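Local coordinates for protein ATP-dependent DNA helicase PIF1 (Candida albicans, PDB 7OTJ) that probably couples ATP hydrolysis to 5'-3' unwinding of duplex DNA, G-quadruplexes and forked RNA-DNA hybrids, helping to maintain nuclear and mitochondrial genome stability, at residues A[393-406]-A[416-428]. Residues are numbered along the deposited sequence; the frame is centred on the assembly and turned at random.
Sequences DLMKDYKNKKYPLV and FRTVVVEPEQWTT
Tyr403 lies across the loop Val421-Glu422-Pro423, which follows strand 416-420 of an antiparallel beta hairpin made with strand 404-409. The hairpin belongs to the curled antiparallel sheet that is probably the SH3-like 2B domain of this Pif1-family helicase, well away from the ATP site. The tyrosine's CB sits 3.5 Å from Val421 O and also touches Val420 CG2. With CG anti to its own carbonyl carbon (chi1 -68°), the ring runs out along the loop. CG is still near Val421 O, CD2 has Glu422 CG and Val420 CG2 as neighbours, the valine methyl lying at the ring edge in plane, and CE2 comes to 3.5 Å from Glu422 CG. Pro423 then crosses over one face at about a right angle, its CD making a CH-pi contact 3.9 Å from the ring centroid. CE1 and CZ both meet Pro423 CD, CZ at 3.4 Å. At the tip, OH meets Pro423 CD and CG. Phe442 of strand 435-446 meets the Tyr403 ring and also touches Pro423.

Within the hairpin, Val406 and Val419 form the hydrogen-bonded pair, Val406 N giving to Val419 O and Val419 N to Val406 O (2.8 Å); Val421 N adds a nearly straight bond to Pro404 O, 171° at the hydrogen. Leu405 faces Val420 in the non-hydrogen-bonded pair, yet its CD1 reaches diagonally across to Thr418 CG2 at 3.6 Å. On the face carrying Val406 and Val419, Val406 CG2 meets Val421 CG2 of the loop, 3.7 Å away.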
ATOM      1  N   ASP A 393      29.471   3.949  -4.344  1.00136.01           N
ATOM      2  CA  ASP A 393      28.507   4.568  -3.446  1.00123.90           C
ATOM      3  C   ASP A 393      28.890   4.450  -1.976  1.00126.74           C
ATOM      4  O   ASP A 393      28.327   5.174  -1.150  1.00110.65           O
ATOM      5  CB  ASP A 393      27.112   3.959  -3.658  1.00113.39           C
ATOM      6  CG  ASP A 393      26.551   4.255  -5.042  1.00114.90           C
ATOM      7  OD1 ASP A 393      26.817   5.355  -5.576  1.00107.37           O
ATOM      8  OD2 ASP A 393      25.846   3.387  -5.598  1.00124.48           O
ATOM      9  N   LEU A 394      29.825   3.556  -1.637  1.00137.12           N
ATOM     10  CA  LEU A 394      30.310   3.454  -0.262  1.00129.16           C
ATOM     11  C   LEU A 394      31.109   4.685   0.139  1.00126.44           C
ATOM     12  O   LEU A 394      31.117   5.059   1.318  1.00124.06           O
ATOM     13  CB  LEU A 394      31.165   2.197  -0.087  1.00123.43           C
ATOM     14  CG  LEU A 394      30.441   0.863   0.100  1.00129.35           C
ATOM     15  CD1 LEU A 394      31.431  -0.226   0.486  1.00122.37           C
ATOM     16  CD2 LEU A 394      29.342   0.988   1.144  1.00126.81           C
ATOM     17  N   MET A 395      31.809   5.304  -0.817  1.00128.93           N
ATOM     18  CA  MET A 395      32.533   6.540  -0.535  1.00127.90           C
ATOM     19  C   MET A 395      31.610   7.594   0.065  1.00124.98           C
ATOM     20  O   MET A 395      31.989   8.300   1.007  1.00126.45           O
ATOM     21  CB  MET A 395      33.188   7.067  -1.814  1.00125.05           C
ATOM     22  CG  MET A 395      34.405   6.273  -2.278  1.00135.34           C
ATOM     23  SD  MET A 395      35.818   6.432  -1.162  1.00156.83           S
ATOM     24  CE  MET A 395      37.071   5.499  -2.043  1.00118.00           C
ATOM     25  N   LYS A 396      30.397   7.721  -0.476  1.00119.61           N
ATOM     26  CA  LYS A 396      29.439   8.688   0.047  1.00118.48           C
ATOM     27  C   LYS A 396      28.998   8.375   1.474  1.00121.90           C
ATOM     28  O   LYS A 396      28.552   9.284   2.184  1.00118.36           O
ATOM     29  CB  LYS A 396      28.224   8.757  -0.877  1.00108.75           C
ATOM     30  CG  LYS A 396      28.554   9.223  -2.284  1.00114.28           C
ATOM     31  CD  LYS A 396      27.866   8.360  -3.326  1.00104.89           C
ATOM     32  CE  LYS A 396      26.362   8.323  -3.106  1.00 91.76           C
ATOM     33  NZ  LYS A 396      25.736   9.671  -3.209  1.00 83.05           N
ATOM     34  N   ASP A 397      29.106   7.120   1.912  1.00118.53           N
ATOM     35  CA  ASP A 397      28.725   6.735   3.274  1.00116.17           C
ATOM     36  C   ASP A 397      29.792   7.213   4.257  1.00125.86           C
ATOM     37  O   ASP A 397      30.801   6.544   4.487  1.00124.11           O
ATOM     38  CB  ASP A 397      28.529   5.225   3.378  1.00112.62           C
ATOM     39  CG  ASP A 397      27.289   4.739   2.644  1.00113.89           C
ATOM     40  OD1 ASP A 397      27.331   4.633   1.400  1.00118.27           O
ATOM     41  OD2 ASP A 397      26.274   4.449   3.313  1.00 98.30           O
ATOM     42  N   TYR A 398      29.569   8.394   4.843  1.00130.27           N
ATOM     43  CA  TYR A 398      30.417   8.863   5.936  1.00118.42           C
ATOM     44  C   TYR A 398      30.189   8.081   7.226  1.00128.81           C
ATOM     45  O   TYR A 398      30.995   8.202   8.154  1.00136.44           O
ATOM     46  CB  TYR A 398      30.195  10.356   6.181  1.00122.19           C
ATOM     47  CG  TYR A 398      30.702  11.232   5.055  1.00141.01           C
ATOM     48  CD1 TYR A 398      32.037  11.619   4.997  1.00140.96           C
ATOM     49  CD2 TYR A 398      29.852  11.661   4.043  1.00134.72           C
ATOM     50  CE1 TYR A 398      32.510  12.414   3.965  1.00139.72           C
ATOM     51  CE2 TYR A 398      30.315  12.457   3.007  1.00143.51           C
ATOM     52  CZ  TYR A 398      31.645  12.829   2.974  1.00152.94           C
ATOM     53  OH  TYR A 398      32.111  13.619   1.947  1.00157.17           O
ATOM     54  N   LYS A 399      29.092   7.323   7.311  1.00140.39           N
ATOM     55  CA  LYS A 399      28.780   6.404   8.406  1.00142.42           C
ATOM     56  C   LYS A 399      28.428   7.116   9.709  1.00144.41           C
ATOM     57  O   LYS A 399      28.445   6.489  10.776  1.00139.25           O
ATOM     58  CB  LYS A 399      29.933   5.418   8.654  1.00138.45           C
ATOM     59  CG  LYS A 399      29.731   4.027   8.066  1.00131.69           C
ATOM     60  CD  LYS A 399      30.010   3.978   6.576  1.00121.00           C
ATOM     61  CE  LYS A 399      31.501   3.970   6.297  1.00121.29           C
ATOM     62  NZ  LYS A 399      31.783   3.819   4.845  1.00119.17           N
ATOM     63  N   ASN A 400      28.078   8.400   9.624  1.00159.21           N
ATOM     64  CA  ASN A 400      27.841   9.309  10.750  1.00176.52           C
ATOM     65  C   ASN A 400      28.709   8.961  11.958  1.00176.99           C
ATOM     66  O   ASN A 400      29.936   9.079  11.880  1.00162.97           O
ATOM     67  CB  ASN A 400      26.352   9.278  11.113  1.00163.52           C
ATOM     68  CG  ASN A 400      25.947  10.417  12.029  1.00159.96           C
ATOM     69  OD1 ASN A 400      25.968  10.280  13.251  1.00149.61           O
ATOM     70  ND2 ASN A 400      25.564  11.543  11.440  1.00162.72           N
ATOM     71  N   LYS A 401      28.107   8.524  13.074  1.00137.82           N
ATOM     72  CA  LYS A 401      28.776   7.650  14.033  1.00127.68           C
ATOM     73  C   LYS A 401      27.960   6.443  14.495  1.00117.84           C
ATOM     74  O   LYS A 401      28.565   5.469  14.957  1.00123.79           O
ATOM     75  CB  LYS A 401      29.221   8.444  15.270  1.00117.75           C
ATOM     76  CG  LYS A 401      30.368   9.401  15.006  1.00115.14           C
ATOM     77  CD  LYS A 401      30.838  10.066  16.284  1.00115.96           C
ATOM     78  CE  LYS A 401      32.017  10.974  16.002  1.00111.95           C
ATOM     79  NZ  LYS A 401      32.460  11.694  17.225  1.00106.00           N
ATOM     80  N   LYS A 402      26.629   6.464  14.391  1.00 99.38           N
ATOM     81  CA  LYS A 402      25.791   5.594  15.216  1.00 94.86           C
ATOM     82  C   LYS A 402      24.630   5.007  14.427  1.00 95.16           C
ATOM     83  O   LYS A 402      23.904   5.739  13.747  1.00102.14           O
ATOM     84  CB  LYS A 402      25.239   6.359  16.426  1.00 98.75           C
ATOM     85  CG  LYS A 402      26.208   6.484  17.585  1.00100.31           C
ATOM     86  CD  LYS A 402      25.662   7.452  18.623  1.00104.18           C
ATOM     87  CE  LYS A 402      26.529   7.497  19.870  1.00 98.69           C
ATOM     88  NZ  LYS A 402      26.420   6.256  20.684  1.00 93.23           N
ATOM     89  N   TYR A 403      24.436   3.648  14.543  1.00 93.40           N
ATOM     90  CA  TYR A 403      23.272   3.083  13.876  1.00 78.01           C
ATOM     91  C   TYR A 403      22.155   2.778  14.872  1.00 84.40           C
ATOM     92  O   TYR A 403      22.418   2.434  16.029  1.00 92.47           O
ATOM     93  CB  TYR A 403      23.642   1.798  13.130  1.00 75.63           C
ATOM     94  CG  TYR A 403      24.552   2.008  11.939  1.00 78.17           C
ATOM     95  CD1 TYR A 403      24.905   3.284  11.518  1.00 70.67           C
ATOM     96  CD2 TYR A 403      25.048   0.925  11.228  1.00 82.03           C
ATOM     97  CE1 TYR A 403      25.732   3.473  10.428  1.00 84.71           C
ATOM     98  CE2 TYR A 403      25.874   1.104  10.139  1.00 75.92           C
ATOM     99  CZ  TYR A 403      26.214   2.376   9.743  1.00 81.17           C
ATOM    100  OH  TYR A 403      27.037   2.542   8.657  1.00 86.71           O
ATOM    101  N   PRO A 404      20.895   2.914  14.452  1.00 82.84           N
ATOM    102  CA  PRO A 404      19.778   2.504  15.313  1.00 77.12           C
ATOM    103  C   PRO A 404      19.737   0.998  15.523  1.00 79.08           C
ATOM    104  O   PRO A 404      19.984   0.214  14.603  1.00 83.19           O
ATOM    105  CB  PRO A 404      18.538   2.988  14.547  1.00 72.58           C
ATOM    106  CG  PRO A 404      19.042   4.037  13.621  1.00 77.01           C
ATOM    107  CD  PRO A 404      20.426   3.604  13.240  1.00 81.43           C
ATOM    108  N   LEU A 405      19.402   0.600  16.746  1.00 84.73           N
ATOM    109  CA  LEU A 405      19.144  -0.795  17.088  1.00 83.93           C
ATOM    110  C   LEU A 405      17.634  -0.973  17.183  1.00 85.40           C
ATOM    111  O   LEU A 405      16.989  -0.389  18.058  1.00 87.71           O
ATOM    112  CB  LEU A 405      19.826  -1.169  18.400  1.00 91.22           C
ATOM    113  CG  LEU A 405      19.693  -2.630  18.821  1.00 87.65           C
ATOM    114  CD1 LEU A 405      20.291  -3.533  17.757  1.00 91.86           C
ATOM    115  CD2 LEU A 405      20.366  -2.853  20.161  1.00 95.05           C
ATOM    116  N   VAL A 406      17.069  -1.778  16.285  1.00 88.37           N
ATOM    117  CA  VAL A 406      15.623  -1.862  16.117  1.00 87.70           C
ATOM    118  C   VAL A 406      15.183  -3.318  16.213  1.00 88.80           C
ATOM    119  O   VAL A 406      15.779  -4.197  15.580  1.00 83.50           O
ATOM    120  CB  VAL A 406      15.169  -1.246  14.781  1.00 77.39           C
ATOM    121  CG1 VAL A 406      13.656  -1.265  14.682  1.00 69.88           C
ATOM    122  CG2 VAL A 406      15.690   0.180  14.651  1.00 78.03           C
ATOM    123  N   PHE A 416       9.780 -11.630  17.557  1.00115.75           N
ATOM    124  CA  PHE A 416      10.545 -10.431  17.245  1.00104.03           C
ATOM    125  C   PHE A 416      11.863 -10.821  16.588  1.00109.66           C
ATOM    126  O   PHE A 416      12.252 -11.992  16.556  1.00113.58           O
ATOM    127  CB  PHE A 416      10.828  -9.600  18.507  1.00 98.31           C
ATOM    128  CG  PHE A 416       9.601  -9.256  19.308  1.00109.34           C
ATOM    129  CD1 PHE A 416       8.400  -8.965  18.682  1.00115.74           C
ATOM    130  CD2 PHE A 416       9.653  -9.221  20.694  1.00114.68           C
ATOM    131  CE1 PHE A 416       7.274  -8.649  19.427  1.00117.15           C
ATOM    132  CE2 PHE A 416       8.531  -8.905  21.440  1.00112.25           C
ATOM    133  CZ  PHE A 416       7.341  -8.618  20.805  1.00107.76           C
ATOM    134  N   ARG A 417      12.553  -9.816  16.050  1.00107.84           N
ATOM    135  CA  ARG A 417      13.925 -10.002  15.580  1.00105.48           C
ATOM    136  C   ARG A 417      14.620  -8.650  15.619  1.00 99.77           C
ATOM    137  O   ARG A 417      14.285  -7.758  14.834  1.00 95.21           O
ATOM    138  CB  ARG A 417      13.956 -10.600  14.179  1.00106.66           C
ATOM    139  CG  ARG A 417      15.362 -10.835  13.651  1.00100.75           C
ATOM    140  CD  ARG A 417      15.379 -11.924  12.592  1.00107.96           C
ATOM    141  NE  ARG A 417      14.646 -11.548  11.388  1.00113.08           N
ATOM    142  CZ  ARG A 417      15.216 -11.144  10.261  1.00107.06           C
ATOM    143  NH1 ARG A 417      16.529 -11.043  10.149  1.00102.43           N
ATOM    144  NH2 ARG A 417      14.448 -10.840   9.219  1.00106.50           N
ATOM    145  N   THR A 418      15.577  -8.502  16.529  1.00102.57           N
ATOM    146  CA  THR A 418      16.326  -7.264  16.673  1.00 93.82           C
ATOM    147  C   THR A 418      17.518  -7.280  15.727  1.00 93.08           C
ATOM    148  O   THR A 418      18.230  -8.285  15.632  1.00 89.29           O
ATOM    149  CB  THR A 418      16.791  -7.082  18.118  1.00100.21           C
ATOM    150  OG1 THR A 418      15.667  -7.210  18.998  1.00 99.15           O
ATOM    151  CG2 THR A 418      17.421  -5.711  18.309  1.00 94.31           C
ATOM    152  N   VAL A 419      17.733  -6.161  15.033  1.00 88.94           N
ATOM    153  CA  VAL A 419      18.783  -6.045  14.030  1.00 90.82           C
ATOM    154  C   VAL A 419      19.348  -4.632  14.075  1.00 82.31           C
ATOM    155  O   VAL A 419      18.721  -3.700  14.584  1.00 77.40           O
ATOM    156  CB  VAL A 419      18.281  -6.374  12.601  1.00 84.40           C
ATOM    157  CG1 VAL A 419      18.012  -7.862  12.450  1.00 85.63           C
ATOM    158  CG2 VAL A 419      17.035  -5.570  12.276  1.00 80.02           C
ATOM    159  N   VAL A 420      20.559  -4.490  13.547  1.00 74.68           N
ATOM    160  CA  VAL A 420      21.223  -3.196  13.453  1.00 75.86           C
ATOM    161  C   VAL A 420      20.944  -2.618  12.070  1.00 81.19           C
ATOM    162  O   VAL A 420      21.351  -3.190  11.052  1.00 83.01           O
ATOM    163  CB  VAL A 420      22.733  -3.326  13.711  1.00 76.17           C
ATOM    164  CG1 VAL A 420      23.297  -4.571  13.023  1.00 77.88           C
ATOM    165  CG2 VAL A 420      23.462  -2.067  13.254  1.00 72.67           C
ATOM    166  N   VAL A 421      20.257  -1.478  12.031  1.00 79.28           N
ATOM    167  CA  VAL A 421      19.747  -0.913  10.784  1.00 78.14           C
ATOM    168  C   VAL A 421      20.822  -0.011  10.184  1.00 76.04           C
ATOM    169  O   VAL A 421      21.134   1.047  10.735  1.00 78.26           O
ATOM    170  CB  VAL A 421      18.444  -0.138  11.013  1.00 67.89           C
ATOM    171  CG1 VAL A 421      17.937   0.445   9.709  1.00 73.63           C
ATOM    172  CG2 VAL A 421      17.394  -1.032  11.641  1.00 73.55           C
ATOM    173  N   GLU A 422      21.374  -0.421   9.041  1.00 72.75           N
ATOM    174  CA  GLU A 422      22.385   0.338   8.320  1.00 79.24           C
ATOM    175  C   GLU A 422      21.739   1.302   7.330  1.00 72.70           C
ATOM    176  O   GLU A 422      20.585   1.121   6.934  1.00 72.16           O
ATOM    177  CB  GLU A 422      23.330  -0.617   7.592  1.00 77.93           C
ATOM    178  CG  GLU A 422      24.182  -1.469   8.519  1.00 77.22           C
ATOM    179  CD  GLU A 422      25.214  -2.289   7.772  1.00 85.84           C
ATOM    180  OE1 GLU A 422      24.824  -3.063   6.874  1.00 90.08           O
ATOM    181  OE2 GLU A 422      26.418  -2.151   8.076  1.00 97.70           O
ATOM    182  N   PRO A 423      22.452   2.349   6.910  1.00 72.46           N
ATOM    183  CA  PRO A 423      21.891   3.253   5.902  1.00 64.61           C
ATOM    184  C   PRO A 423      21.818   2.594   4.531  1.00 71.28           C
ATOM    185  O   PRO A 423      22.620   1.720   4.190  1.00 68.91           O
ATOM    186  CB  PRO A 423      22.864   4.437   5.902  1.00 64.35           C
ATOM    187  CG  PRO A 423      24.145   3.870   6.390  1.00 75.06           C
ATOM    188  CD  PRO A 423      23.762   2.818   7.395  1.00 81.84           C
ATOM    189  N   GLU A 424      20.840   3.040   3.741  1.00 66.94           N
ATOM    190  CA  GLU A 424      20.589   2.523   2.405  1.00 60.03           C
ATOM    191  C   GLU A 424      20.557   3.678   1.416  1.00 62.04           C
ATOM    192  O   GLU A 424      20.454   4.845   1.802  1.00 68.55           O
ATOM    193  CB  GLU A 424      19.267   1.756   2.340  1.00 64.07           C
ATOM    194  CG  GLU A 424      19.276   0.452   3.099  1.00 67.25           C
ATOM    195  CD  GLU A 424      20.313  -0.507   2.563  1.00 76.40           C
ATOM    196  OE1 GLU A 424      21.133  -1.003   3.362  1.00 86.14           O
ATOM    197  OE2 GLU A 424      20.316  -0.751   1.338  1.00 80.85           O
ATOM    198  N   GLN A 425      20.651   3.346   0.130  1.00 65.78           N
ATOM    199  CA  GLN A 425      20.645   4.343  -0.932  1.00 55.18           C
ATOM    200  C   GLN A 425      19.409   4.178  -1.808  1.00 60.83           C
ATOM    201  O   GLN A 425      19.098   3.068  -2.252  1.00 62.02           O
ATOM    202  CB  GLN A 425      21.911   4.250  -1.787  1.00 54.72           C
ATOM    203  CG  GLN A 425      21.979   5.315  -2.878  1.00 61.54           C
ATOM    204  CD  GLN A 425      23.097   5.084  -3.876  1.00 64.20           C
ATOM    205  OE1 GLN A 425      23.559   3.959  -4.067  1.00 73.49           O
ATOM    206  NE2 GLN A 425      23.533   6.153  -4.528  1.00 64.96           N
ATOM    207  N   TRP A 426      18.712   5.285  -2.048  1.00 63.47           N
ATOM    208  CA  TRP A 426      17.636   5.367  -3.026  1.00 56.63           C
ATOM    209  C   TRP A 426      18.102   6.248  -4.175  1.00 53.27           C
ATOM    210  O   TRP A 426      18.655   7.329  -3.948  1.00 61.10           O
ATOM    211  CB  TRP A 426      16.355   5.935  -2.405  1.00 60.54           C
ATOM    212  CG  TRP A 426      15.703   5.036  -1.384  1.00 62.57           C
ATOM    213  CD1 TRP A 426      14.638   4.207  -1.580  1.00 59.46           C
ATOM    214  CD2 TRP A 426      16.074   4.890  -0.007  1.00 66.25           C
ATOM    215  NE1 TRP A 426      14.323   3.550  -0.415  1.00 61.93           N
ATOM    216  CE2 TRP A 426      15.191   3.952   0.566  1.00 65.26           C
ATOM    217  CE3 TRP A 426      17.070   5.459   0.794  1.00 59.20           C
ATOM    218  CZ2 TRP A 426      15.271   3.570   1.905  1.00 60.18           C
ATOM    219  CZ3 TRP A 426      17.149   5.077   2.124  1.00 64.18           C
ATOM    220  CH2 TRP A 426      16.255   4.143   2.665  1.00 59.36           C
ATOM    221  N   THR A 427      17.885   5.787  -5.402  1.00 59.94           N
ATOM    222  CA  THR A 427      18.403   6.464  -6.582  1.00 57.83           C
ATOM    223  C   THR A 427      17.285   6.681  -7.587  1.00 56.54           C
ATOM    224  O   THR A 427      16.444   5.801  -7.790  1.00 61.61           O
ATOM    225  CB  THR A 427      19.528   5.665  -7.247  1.00 58.59           C
ATOM    226  OG1 THR A 427      19.030   4.380  -7.641  1.00 65.15           O
ATOM    227  CG2 THR A 427      20.704   5.488  -6.300  1.00 56.51           C
ATOM    228  N   THR A 428      17.239   7.883  -8.148  1.00 54.67           N
ATOM    229  CA  THR A 428      16.591   8.116  -9.427  1.00 53.76           C
ATOM    230  C   THR A 428      17.636   7.910 -10.519  1.00 59.74           C
ATOM    231  O   THR A 428      18.720   8.500 -10.465  1.00 64.94           O
ATOM    232  CB  THR A 428      16.002   9.525  -9.478  1.00 47.26           C
ATOM    233  OG1 THR A 428      14.877   9.600  -8.592  1.00 59.95           O
ATOM    234  CG2 THR A 428      15.556   9.872 -10.875  1.00 49.96           C
TER